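PDB 3WOZ: CLIP-associating protein 2 from Mus musculus, which probably binds tubulin and contributes to the control of microtubule dynamics through its TOG domains, one of which, TOG3, forms this chain. Local coordinates for residues Ser20-Gly25 with Thr52-Asp57; Ile42-Leu47 with Gln75-Asp80; Lys61-Phe66 with Gly102-Lys107; Met65-Leu70 with Thr90-Lys95. All coordinates share one frame; numbering follows the deposited sequence. Where two conformers were deposited one is given.

Interaction 1. Residues Ser20-Gly25 with Thr52-Asp57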
# COMPACT_ATOMS: atom_id res chain seq x y z
N SER A 20 -11.97 -12.39 -21.64
CA SER A 20 -12.98 -11.58 -22.32
C SER A 20 -14.18 -11.34 -21.40
O SER A 20 -14.77 -10.25 -21.40
CB SER A 20 -13.43 -12.29 -23.60
OG SER A 20 -14.11 -11.40 -24.47
N GLU A 21 -14.52 -12.36 -20.62
CA GLU A 21 -15.61 -12.30 -19.66
C GLU A 21 -15.25 -11.44 -18.45
O GLU A 21 -16.10 -10.71 -17.94
CB GLU A 21 -15.99 -13.71 -19.23
CG GLU A 21 -16.71 -14.51 -20.31
CD GLU A 21 -18.19 -14.66 -20.03
OE1 GLU A 21 -18.54 -15.54 -19.22
OE2 GLU A 21 -18.99 -13.90 -20.62
N ARG A 22 -14.00 -11.52 -18.01
CA ARG A 22 -13.50 -10.66 -16.93
C ARG A 22 -13.54 -9.19 -17.33
O ARG A 22 -13.91 -8.33 -16.53
CB ARG A 22 -12.09 -11.06 -16.50
CG ARG A 22 -12.03 -12.40 -15.78
CD ARG A 22 -10.72 -12.60 -15.01
NE ARG A 22 -9.53 -12.45 -15.85
CZ ARG A 22 -8.98 -13.42 -16.58
NH1 ARG A 22 -9.51 -14.64 -16.62
NH2 ARG A 22 -7.90 -13.16 -17.30
N LYS A 23 -13.17 -8.91 -18.58
CA LYS A 23 -13.23 -7.57 -19.15
C LYS A 23 -14.67 -7.04 -19.13
O LYS A 23 -14.92 -5.91 -18.69
CB LYS A 23 -12.68 -7.59 -20.58
CG LYS A 23 -12.92 -6.32 -21.38
CD LYS A 23 -12.48 -6.49 -22.83
CE LYS A 23 -12.91 -5.29 -23.68
NZ LYS A 23 -12.38 -5.39 -25.07
N GLU A 24 -15.61 -7.86 -19.60
CA GLU A 24 -17.02 -7.48 -19.65
C GLU A 24 -17.59 -7.28 -18.24
O GLU A 24 -18.38 -6.36 -18.03
CB GLU A 24 -17.83 -8.53 -20.42
CG GLU A 24 -18.95 -7.93 -21.28
CD GLU A 24 -18.44 -6.98 -22.37
OE1 GLU A 24 -17.36 -7.24 -22.96
OE2 GLU A 24 -19.13 -5.97 -22.64
N GLY A 25 -17.16 -8.12 -17.30
CA GLY A 25 -17.53 -7.97 -15.89
C GLY A 25 -17.07 -6.66 -15.28
O GLY A 25 -17.83 -5.99 -14.58
N THR A 52 -8.74 -9.49 -4.82
CA THR A 52 -7.52 -10.07 -4.26
C THR A 52 -6.81 -10.96 -5.29
O THR A 52 -5.60 -10.85 -5.47
CB THR A 52 -7.82 -10.88 -2.97
OG1 THR A 52 -8.40 -10.02 -1.99
CG2 THR A 52 -6.55 -11.51 -2.39
N ARG A 53 -7.59 -11.81 -5.96
CA ARG A 53 -7.07 -12.69 -7.00
C ARG A 53 -6.71 -11.92 -8.27
O ARG A 53 -5.75 -12.26 -8.97
CB ARG A 53 -8.08 -13.80 -7.33
CG ARG A 53 -8.35 -14.76 -6.18
CD ARG A 53 -9.02 -16.03 -6.67
NE ARG A 53 -10.22 -15.75 -7.46
CZ ARG A 53 -11.44 -15.59 -6.95
NH1 ARG A 53 -11.62 -15.69 -5.64
NH2 ARG A 53 -12.46 -15.33 -7.74
N MSE A 54 -7.47 -10.86 -8.55
CA MSE A 54 -7.24 -10.01 -9.72
C MSE A 54 -5.87 -9.33 -9.71
O MSE A 54 -5.35 -8.95 -10.76
CB MSE A 54 -8.36 -8.98 -9.87
CG MSE A 54 -8.81 -8.78 -11.31
SE MSE A 54 -10.63 -8.09 -11.47
CE MSE A 54 -11.30 -9.26 -12.90
N PHE A 55 -5.29 -9.17 -8.53
CA PHE A 55 -3.93 -8.63 -8.42
C PHE A 55 -2.92 -9.50 -9.16
O PHE A 55 -1.88 -9.01 -9.60
CB PHE A 55 -3.53 -8.46 -6.95
CG PHE A 55 -4.00 -7.17 -6.35
CD1 PHE A 55 -3.46 -5.96 -6.76
CD2 PHE A 55 -4.98 -7.17 -5.37
CE1 PHE A 55 -3.90 -4.75 -6.21
CE2 PHE A 55 -5.42 -5.97 -4.80
CZ PHE A 55 -4.87 -4.76 -5.22
N ALA A 56 -3.24 -10.79 -9.32
CA ALA A 56 -2.42 -11.71 -10.08
C ALA A 56 -3.02 -12.09 -11.44
O ALA A 56 -2.75 -13.17 -11.96
CB ALA A 56 -2.14 -12.97 -9.25
N ASP A 57 -3.82 -11.20 -12.03
CA ASP A 57 -4.45 -11.49 -13.32
C ASP A 57 -3.40 -11.50 -14.44
O ASP A 57 -2.66 -10.53 -14.59
CB ASP A 57 -5.54 -10.46 -13.63
CG ASP A 57 -6.51 -10.94 -14.69
OD1 ASP A 57 -6.12 -11.07 -15.87
OD2 ASP A 57 -7.69 -11.18 -14.34

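Interaction 2. Residues Ile42-Leu47 with Gln75-Asp80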
# COMPACT_ATOMS: atom_id res chain seq x y z
N ILE A 42 -22.25 -9.31 1.83
CA ILE A 42 -21.64 -10.53 1.29
C ILE A 42 -21.21 -10.35 -0.17
O ILE A 42 -20.28 -11.01 -0.63
CB ILE A 42 -22.52 -11.81 1.44
CG1 ILE A 42 -23.59 -11.90 0.35
CG2 ILE A 42 -23.12 -11.93 2.84
CD1 ILE A 42 -23.70 -13.29 -0.27
N GLU A 43 -21.87 -9.45 -0.89
CA GLU A 43 -21.47 -9.12 -2.26
C GLU A 43 -20.13 -8.40 -2.25
O GLU A 43 -19.23 -8.74 -3.03
CB GLU A 43 -22.54 -8.27 -2.95
CG GLU A 43 -23.78 -9.05 -3.38
CD GLU A 43 -24.93 -8.16 -3.83
OE1 GLU A 43 -25.74 -8.62 -4.66
OE2 GLU A 43 -25.02 -7.01 -3.36
N LEU A 44 -19.99 -7.42 -1.35
CA LEU A 44 -18.74 -6.68 -1.17
C LEU A 44 -17.61 -7.62 -0.75
O LEU A 44 -16.49 -7.50 -1.25
CB LEU A 44 -18.91 -5.56 -0.14
CG LEU A 44 -17.65 -4.75 0.20
CD1 LEU A 44 -17.30 -3.79 -0.93
CD2 LEU A 44 -17.80 -4.00 1.51
N LYS A 45 -17.91 -8.54 0.17
CA LYS A 45 -16.94 -9.54 0.61
C LYS A 45 -16.47 -10.39 -0.57
O LYS A 45 -15.27 -10.62 -0.73
CB LYS A 45 -17.55 -10.41 1.71
CG LYS A 45 -16.59 -11.44 2.31
CD LYS A 45 -17.30 -12.32 3.33
CE LYS A 45 -16.37 -13.39 3.89
NZ LYS A 45 -15.26 -12.81 4.70
N ARG A 46 -17.41 -10.85 -1.39
CA ARG A 46 -17.10 -11.63 -2.59
C ARG A 46 -16.27 -10.82 -3.60
O ARG A 46 -15.33 -11.35 -4.20
CB ARG A 46 -18.38 -12.17 -3.23
CG ARG A 46 -18.19 -12.84 -4.59
CD ARG A 46 -19.27 -13.88 -4.85
NE ARG A 46 -19.53 -14.10 -6.27
CZ ARG A 46 -18.80 -14.87 -7.07
NH1 ARG A 46 -17.72 -15.50 -6.61
NH2 ARG A 46 -19.14 -15.00 -8.35
N LEU A 47 -16.62 -9.55 -3.77
CA LEU A 47 -15.88 -8.67 -4.68
C LEU A 47 -14.43 -8.45 -4.21
O LEU A 47 -13.51 -8.45 -5.03
CB LEU A 47 -16.61 -7.33 -4.89
CG LEU A 47 -15.95 -6.24 -5.75
CD1 LEU A 47 -15.39 -6.79 -7.06
CD2 LEU A 47 -16.93 -5.13 -6.02
N GLN A 75 -13.22 4.71 -3.69
CA GLN A 75 -13.94 5.96 -3.42
C GLN A 75 -15.38 5.75 -2.94
O GLN A 75 -15.85 6.47 -2.08
CB GLN A 75 -13.89 6.89 -4.63
CG GLN A 75 -12.54 7.59 -4.78
CD GLN A 75 -12.36 8.27 -6.13
OE1 GLN A 75 -13.14 8.05 -7.06
NE2 GLN A 75 -11.33 9.09 -6.23
N VAL A 76 -16.05 4.73 -3.48
CA VAL A 76 -17.43 4.45 -3.12
C VAL A 76 -17.56 3.69 -1.79
O VAL A 76 -18.45 3.98 -0.99
CB VAL A 76 -18.17 3.71 -4.28
CG1 VAL A 76 -19.48 3.06 -3.81
CG2 VAL A 76 -18.43 4.68 -5.43
N HIS A 77 -16.65 2.74 -1.54
CA HIS A 77 -16.79 1.81 -0.42
C HIS A 77 -15.76 1.92 0.70
O HIS A 77 -15.72 1.07 1.59
CB HIS A 77 -16.83 0.36 -0.94
CG HIS A 77 -18.04 0.04 -1.76
ND1 HIS A 77 -17.98 -0.17 -3.12
CD2 HIS A 77 -19.34 -0.10 -1.41
CE1 HIS A 77 -19.19 -0.43 -3.58
NE2 HIS A 77 -20.03 -0.39 -2.56
N LYS A 78 -14.93 2.97 0.67
CA LYS A 78 -13.86 3.15 1.67
C LYS A 78 -14.28 2.92 3.14
O LYS A 78 -13.51 2.36 3.92
CB LYS A 78 -13.16 4.50 1.51
CG LYS A 78 -14.08 5.73 1.50
CD LYS A 78 -13.28 7.00 1.26
CE LYS A 78 -14.17 8.23 1.14
NZ LYS A 78 -14.62 8.74 2.46
N ASP A 79 -15.49 3.35 3.50
CA ASP A 79 -16.01 3.20 4.86
C ASP A 79 -16.13 1.74 5.29
O ASP A 79 -16.01 1.42 6.47
CB ASP A 79 -17.38 3.88 5.01
CG ASP A 79 -17.31 5.40 4.86
OD1 ASP A 79 -16.22 5.99 5.05
OD2 ASP A 79 -18.36 6.00 4.56
N ASP A 80 -16.36 0.87 4.31
CA ASP A 80 -16.62 -0.54 4.56
C ASP A 80 -15.46 -1.46 4.16
O ASP A 80 -15.63 -2.68 4.09
CB ASP A 80 -17.91 -0.96 3.84
CG ASP A 80 -19.13 -0.20 4.33
OD1 ASP A 80 -19.56 -0.43 5.48
OD2 ASP A 80 -19.66 0.63 3.55

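Interaction 3. Residues Lys61-Phe66 with Gly102-Lys107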
# COMPACT_ATOMS: atom_id res chain seq x y z
N LYS A 61 -4.71 -6.44 -20.34
CA LYS A 61 -5.84 -5.52 -20.51
C LYS A 61 -6.78 -5.60 -19.32
O LYS A 61 -7.21 -4.58 -18.79
CB LYS A 61 -6.57 -5.80 -21.83
CG LYS A 61 -7.86 -5.00 -22.06
CD LYS A 61 -7.60 -3.49 -22.19
CE LYS A 61 -8.86 -2.75 -22.62
NZ LYS A 61 -8.72 -1.28 -22.42
N VAL A 62 -7.08 -6.82 -18.89
CA VAL A 62 -7.93 -7.06 -17.73
C VAL A 62 -7.33 -6.40 -16.49
O VAL A 62 -8.03 -5.71 -15.74
CB VAL A 62 -8.17 -8.57 -17.48
CG1 VAL A 62 -9.03 -8.79 -16.24
CG2 VAL A 62 -8.83 -9.22 -18.70
N PHE A 63 -6.02 -6.58 -16.29
CA PHE A 63 -5.32 -6.07 -15.12
C PHE A 63 -5.31 -4.54 -15.06
O PHE A 63 -5.57 -3.96 -14.01
CB PHE A 63 -3.89 -6.64 -15.03
CG PHE A 63 -3.10 -6.15 -13.84
CD1 PHE A 63 -2.07 -5.24 -14.00
CD2 PHE A 63 -3.40 -6.61 -12.56
CE1 PHE A 63 -1.33 -4.78 -12.91
CE2 PHE A 63 -2.68 -6.16 -11.45
CZ PHE A 63 -1.64 -5.24 -11.63
N SER A 64 -5.03 -3.90 -16.19
CA SER A 64 -5.08 -2.44 -16.29
C SER A 64 -6.48 -1.88 -16.06
O SER A 64 -6.63 -0.84 -15.41
CB SER A 64 -4.53 -1.96 -17.63
OG SER A 64 -3.12 -1.83 -17.54
N MSE A 65 -7.50 -2.56 -16.59
CA MSE A 65 -8.89 -2.21 -16.33
C MSE A 65 -9.28 -2.38 -14.85
O MSE A 65 -10.07 -1.61 -14.31
CB MSE A 65 -9.83 -3.06 -17.18
CG MSE A 65 -9.85 -2.73 -18.65
SE MSE A 65 -11.08 -3.95 -19.53
CE MSE A 65 -12.72 -3.39 -18.63
N PHE A 66 -8.72 -3.42 -14.23
CA PHE A 66 -8.92 -3.69 -12.80
C PHE A 66 -8.36 -2.55 -11.95
O PHE A 66 -9.05 -2.03 -11.07
CB PHE A 66 -8.29 -5.04 -12.42
CG PHE A 66 -7.85 -5.15 -10.98
CD1 PHE A 66 -8.78 -5.17 -9.94
CD2 PHE A 66 -6.49 -5.26 -10.67
CE1 PHE A 66 -8.36 -5.29 -8.61
CE2 PHE A 66 -6.06 -5.38 -9.35
CZ PHE A 66 -7.00 -5.39 -8.31
N GLY A 102 5.48 1.72 -17.81
CA GLY A 102 5.13 3.09 -17.41
C GLY A 102 3.64 3.35 -17.28
O GLY A 102 3.19 3.86 -16.25
N SER A 103 2.88 3.00 -18.31
CA SER A 103 1.43 3.26 -18.33
C SER A 103 0.70 2.53 -17.19
O SER A 103 -0.24 3.07 -16.62
CB SER A 103 0.82 2.88 -19.68
OG SER A 103 0.96 1.49 -19.92
N VAL A 104 1.15 1.32 -16.89
CA VAL A 104 0.56 0.50 -15.83
C VAL A 104 1.00 0.98 -14.44
O VAL A 104 0.18 1.02 -13.52
CB VAL A 104 0.87 -1.01 -16.05
CG1 VAL A 104 0.20 -1.87 -14.98
CG2 VAL A 104 0.40 -1.46 -17.42
N GLN A 105 2.27 1.36 -14.30
CA GLN A 105 2.78 1.94 -13.04
C GLN A 105 2.00 3.18 -12.63
O GLN A 105 1.76 3.39 -11.44
CB GLN A 105 4.27 2.30 -13.15
CG GLN A 105 5.22 1.13 -12.91
CD GLN A 105 6.65 1.58 -12.56
OE1 GLN A 105 6.85 2.54 -11.81
NE2 GLN A 105 7.64 0.88 -13.11
N ALA A 106 1.62 4.00 -13.61
CA ALA A 106 0.81 5.19 -13.34
C ALA A 106 -0.53 4.83 -12.68
O ALA A 106 -0.99 5.53 -11.78
CB ALA A 106 0.59 5.99 -14.62
N LYS A 107 -1.12 3.72 -13.13
CA LYS A 107 -2.40 3.25 -12.61
C LYS A 107 -2.28 2.69 -11.19
O LYS A 107 -3.21 2.82 -10.39
CB LYS A 107 -3.01 2.21 -13.55
CG LYS A 107 -3.41 2.74 -14.93
CD LYS A 107 -3.72 1.57 -15.87
CE LYS A 107 -4.53 2.00 -17.09
NZ LYS A 107 -3.82 2.97 -17.97

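Interaction 4. Residues Met65-Leu70 with Thr90-Lys95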
# COMPACT_ATOMS: atom_id res chain seq x y z
N MSE A 65 -7.50 -2.56 -16.59
CA MSE A 65 -8.89 -2.21 -16.33
C MSE A 65 -9.28 -2.38 -14.85
O MSE A 65 -10.07 -1.61 -14.31
CB MSE A 65 -9.83 -3.06 -17.18
CG MSE A 65 -9.85 -2.73 -18.65
SE MSE A 65 -11.08 -3.95 -19.53
CE MSE A 65 -12.72 -3.39 -18.63
N PHE A 66 -8.72 -3.42 -14.23
CA PHE A 66 -8.92 -3.69 -12.80
C PHE A 66 -8.36 -2.55 -11.95
O PHE A 66 -9.05 -2.03 -11.07
CB PHE A 66 -8.29 -5.04 -12.42
CG PHE A 66 -7.85 -5.15 -10.98
CD1 PHE A 66 -8.78 -5.17 -9.94
CD2 PHE A 66 -6.49 -5.26 -10.67
CE1 PHE A 66 -8.36 -5.29 -8.61
CE2 PHE A 66 -6.06 -5.38 -9.35
CZ PHE A 66 -7.00 -5.39 -8.31
N LEU A 67 -7.12 -2.15 -12.23
CA LEU A 67 -6.49 -1.00 -11.56
C LEU A 67 -7.32 0.28 -11.66
O LEU A 67 -7.38 1.05 -10.70
CB LEU A 67 -5.09 -0.75 -12.10
CG LEU A 67 -4.01 -1.78 -11.75
CD1 LEU A 67 -2.72 -1.41 -12.46
CD2 LEU A 67 -3.80 -1.89 -10.22
N GLU A 68 -7.93 0.51 -12.82
CA GLU A 68 -8.78 1.69 -13.03
C GLU A 68 -10.09 1.60 -12.25
O GLU A 68 -10.58 2.61 -11.76
CB GLU A 68 -9.09 1.88 -14.52
CG GLU A 68 -7.91 2.38 -15.32
CD GLU A 68 -8.14 2.33 -16.82
OE1 GLU A 68 -8.67 1.31 -17.32
OE2 GLU A 68 -7.78 3.31 -17.50
N THR A 69 -10.64 0.40 -12.16
CA THR A 69 -11.88 0.17 -11.42
C THR A 69 -11.68 0.35 -9.92
O THR A 69 -12.60 0.78 -9.21
CB THR A 69 -12.43 -1.25 -11.72
OG1 THR A 69 -12.37 -1.50 -13.12
CG2 THR A 69 -13.88 -1.39 -11.25
N LEU A 70 -10.48 0.04 -9.43
CA LEU A 70 -10.13 0.17 -8.01
C LEU A 70 -10.37 1.58 -7.48
O LEU A 70 -10.82 1.74 -6.34
CB LEU A 70 -8.67 -0.22 -7.75
CG LEU A 70 -8.29 -1.65 -7.37
CD1 LEU A 70 -6.78 -1.73 -7.13
CD2 LEU A 70 -9.04 -2.15 -6.13
N THR A 90 -0.90 -3.61 0.57
CA THR A 90 0.30 -4.43 0.39
C THR A 90 0.41 -4.95 -1.03
O THR A 90 1.51 -4.95 -1.60
CB THR A 90 0.38 -5.62 1.39
OG1 THR A 90 -0.78 -6.45 1.25
CG2 THR A 90 0.47 -5.11 2.82
N GLN A 91 -0.71 -5.38 -1.62
CA GLN A 91 -0.70 -5.87 -2.99
C GLN A 91 -0.36 -4.77 -3.99
O GLN A 91 0.34 -5.01 -4.97
CB GLN A 91 -2.03 -6.54 -3.35
CG GLN A 91 -2.24 -7.91 -2.72
CD GLN A 91 -1.28 -8.96 -3.26
OE1 GLN A 91 -1.18 -9.16 -4.47
NE2 GLN A 91 -0.57 -9.63 -2.36
N LEU A 92 -0.84 -3.55 -3.72
CA LEU A 92 -0.52 -2.40 -4.56
C LEU A 92 0.96 -2.04 -4.48
O LEU A 92 1.57 -1.67 -5.48
CB LEU A 92 -1.39 -1.19 -4.21
CG LEU A 92 -2.83 -1.12 -4.72
CD1 LEU A 92 -3.48 0.16 -4.20
CD2 LEU A 92 -2.90 -1.17 -6.26
N LEU A 93 1.54 -2.17 -3.28
CA LEU A 93 2.96 -1.88 -3.10
C LEU A 93 3.85 -2.92 -3.79
O LEU A 93 4.89 -2.59 -4.35
CB LEU A 93 3.32 -1.75 -1.62
CG LEU A 93 2.80 -0.49 -0.92
CD1 LEU A 93 2.92 -0.65 0.58
CD2 LEU A 93 3.54 0.76 -1.40
N LYS A 94 3.41 -4.18 -3.76
CA LYS A 94 4.09 -5.24 -4.50
C LYS A 94 4.05 -4.97 -6.01
O LYS A 94 5.06 -5.09 -6.69
CB LYS A 94 3.49 -6.61 -4.17
CG LYS A 94 3.83 -7.11 -2.77
CD LYS A 94 3.23 -8.48 -2.52
CE LYS A 94 3.98 -9.19 -1.40
NZ LYS A 94 3.29 -10.44 -0.96
N LYS A 95 2.88 -4.58 -6.51
CA LYS A 95 2.72 -4.22 -7.92
C LYS A 95 3.56 -3.00 -8.30
O LYS A 95 4.19 -2.98 -9.35
CB LYS A 95 1.25 -3.97 -8.27
CG LYS A 95 0.40 -5.23 -8.33
CD LYS A 95 0.97 -6.22 -9.33
CE LYS A 95 0.76 -7.64 -8.87
NZ LYS A 95 0.95 -8.58 -9.99

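Interaction 1. Residues Ser20-Gly25 with Thr52-Asp57
This is a largely buried contact built on a salt bridge, with a small apolar flank. It joins the first turns of helix 19-34 to the turn Met54-Asp57, in the N-terminal part of the TOG domain. Arg22 and Asp57 reach toward each other from opposite directions. Two contacts link them: Arg22 NE lies 2.7 Å from Asp57 OD2, and Arg22 NH2 donates to Asp57 OD1 over 3.1 Å. The first is short but weak, because the N-H points well off the oxygen (116°). The second meets OD1 on its syn side. The guanidinium and carboxylate planes stand 57° apart, so this is not a flat, coplanar pair. The Arg22 chain bends at chi3 (-56°), which turns the head toward the acid. Alongside the arginine chain, the selenomethionine Met54 brings its methyl CE to 4.0 Å from Arg22 CD. A type I turn from Met54 to Asp57, with Asp57 N bonded to Met54 O at 3.0 Å, places the acid. Asp57 OD1 also accepts from His59 N, and Arg22 NH1 donates to Ser16 O. Val62 of helix 60-77 touches both charged residues. A leucine in place of Arg22 would probably leave the Asp57 carboxylate without its charged mate and Ser16 O without this donor. With the arginine buried and several bonds in place, the paired charges are likely to hold the turn against helix 19-34.

Interaction 2. Residues Ile42-Leu47 with Gln75-Asp80
The carbonyl oxygen of His77 accepts a hydrogen bond from Asp80 N at 2.8 Å. This closes the turn that brings both residues to Leu44. The contact lies in the HEAT-repeat array of the TOG domain, where helix 41-54 packs beside the C-terminal end of helix 60-77. No hydrogen bond crosses between the two segments. Leu44 carries the contact alone on its side, one methyl to each partner. With CG anti to the backbone N (chi1 177°), the branch is carried toward the other segment, and chi2 (75°) parts the methyls, CD1 to His77 and CD2 to Asp80. CD1 lies over one face of the imidazole in a CH-pi contact, 4.2 Å from the ring centroid and 20° off the ring normal. The methyl sits toward the rim, and its closest ring atom is His77 CG at 4.0 Å. The other face of the same ring is covered by Val76 CG1, which stands 3.5 Å above the plane of the His77 ring and over its centre. The imidazole is therefore sandwiched between a leucine methyl and a valine methyl, which should limit its rotation. Phe73, one turn earlier in helix 60-77, meets both the His77 ring and Leu44, and Leu39 touches the histidine from a loop. Both neighbours flank the contact, which lies near the surface. The Asp80 side chain crosses that of Leu44 at about a right angle. It is the aliphatic part of the acid that meets the leucine, with Leu44 CD2 3.8 Å from Asp80 CB and 3.6 Å from Asp80 O.

Interaction 3. Residues Lys61-Phe66 with Gly102-Lys107
Helix segments 61-66 and 102-107 run in roughly the same direction, at 31°, with their axes 10.1 Å apart and Ser64 CA 6.4 Å from Val104 CA. Val104 points at the other helix and divides its methyls between two residues. CG1 is anti to the backbone N (chi1 -177°) and reaches the Phe63 ring at its edge, 3.9 Å from CE1. The two side chains cross at about a right angle. CG2 meets the hydroxyl of Ser64 instead, with Ser64 OG 3.5 Å from Val104 CG2. No hydrogen bond joins the segments. Such a near-parallel pairing of helices that are not consecutive in the chain suits the stacked helices of a HEAT-repeat TOG domain. Helix 85-96 lies between these two in sequence, and its Lys95 touches Phe63. Lys107, one turn on from Val104, lies along Ser64 with its aliphatic chain. Its CD is 3.8 Å from both Ser64 O and Ser64 OG, and its CE is 4.0 Å from Ser64 CB. A bend at chi4 (63°) then turns the amino group aside. Leu67 and Glu68 touch Lys107 from the next turn of helix 60-77. Cutting Lys107 back to an alanine would remove CD and CE, so a gap would probably open beside Ser64 and Glu68 would lose a basic neighbour.

Interaction 4. Residues Met65-Leu70 with Thr90-Lys95
Leu67 is the first residue of helix segment 65-70 to touch segment 90-95. Its CG is anti to the carbonyl carbon (chi1 -70°), and CD2 extends to 4.1 Å from Leu92 CD2. The two leucine chains run past one another in opposite senses. The other methyl, Leu67 CD1, is the one near Val104 of helix 102-118. Three residues on, nearly one helical turn, Leu70 points at the same partner. Its CD1 lies 4.0 Å from Leu92 CD2. Since Leu67 CD2 and Leu70 CD1 are 4.3 Å apart, the three methyls form a nearly equilateral triangle, with one corner supplied by helix 85-96. Leu92 thus meets both leucines with a single methyl. The contact lies in the core of this HEAT-repeat domain, where several helices converge. Phe55 touches Leu70 and Leu92 from the loop after helix 41-54, Trp84 adds to the cover of Leu70, and Leu112 and Thr115 of helix 102-118 reach Leu92. The contact between the segments is wholly apolar, with no hydrogen bond across it. It therefore rests on shape and on the exclusion of water rather than on directional bonds.

Helix 60-77 connects the set. Interactions 2, 3 and 4 all use it, and its Val62 lies against the salt bridge of interaction 1. Interactions 3 and 4 are the closest, with centres about 8 Å apart, and Val104 CG1 touches Leu67 CD1 at 3.9 Å. The centre of interaction 1 is about 12 Å from those of both. Lys95 NZ bonds to Phe55 O at 2.9 Å, linking residues 90-95 to 52-57. Interaction 2 stands apart, with its centre about 15 Å from interaction 4 and about 21 Å from interaction 3. Interactions 1 and 2 share helix 41-54 without touching. Interactions 1, 2 and 4 join helices that follow each other in the chain, and interaction 3 skips over helix 85-96.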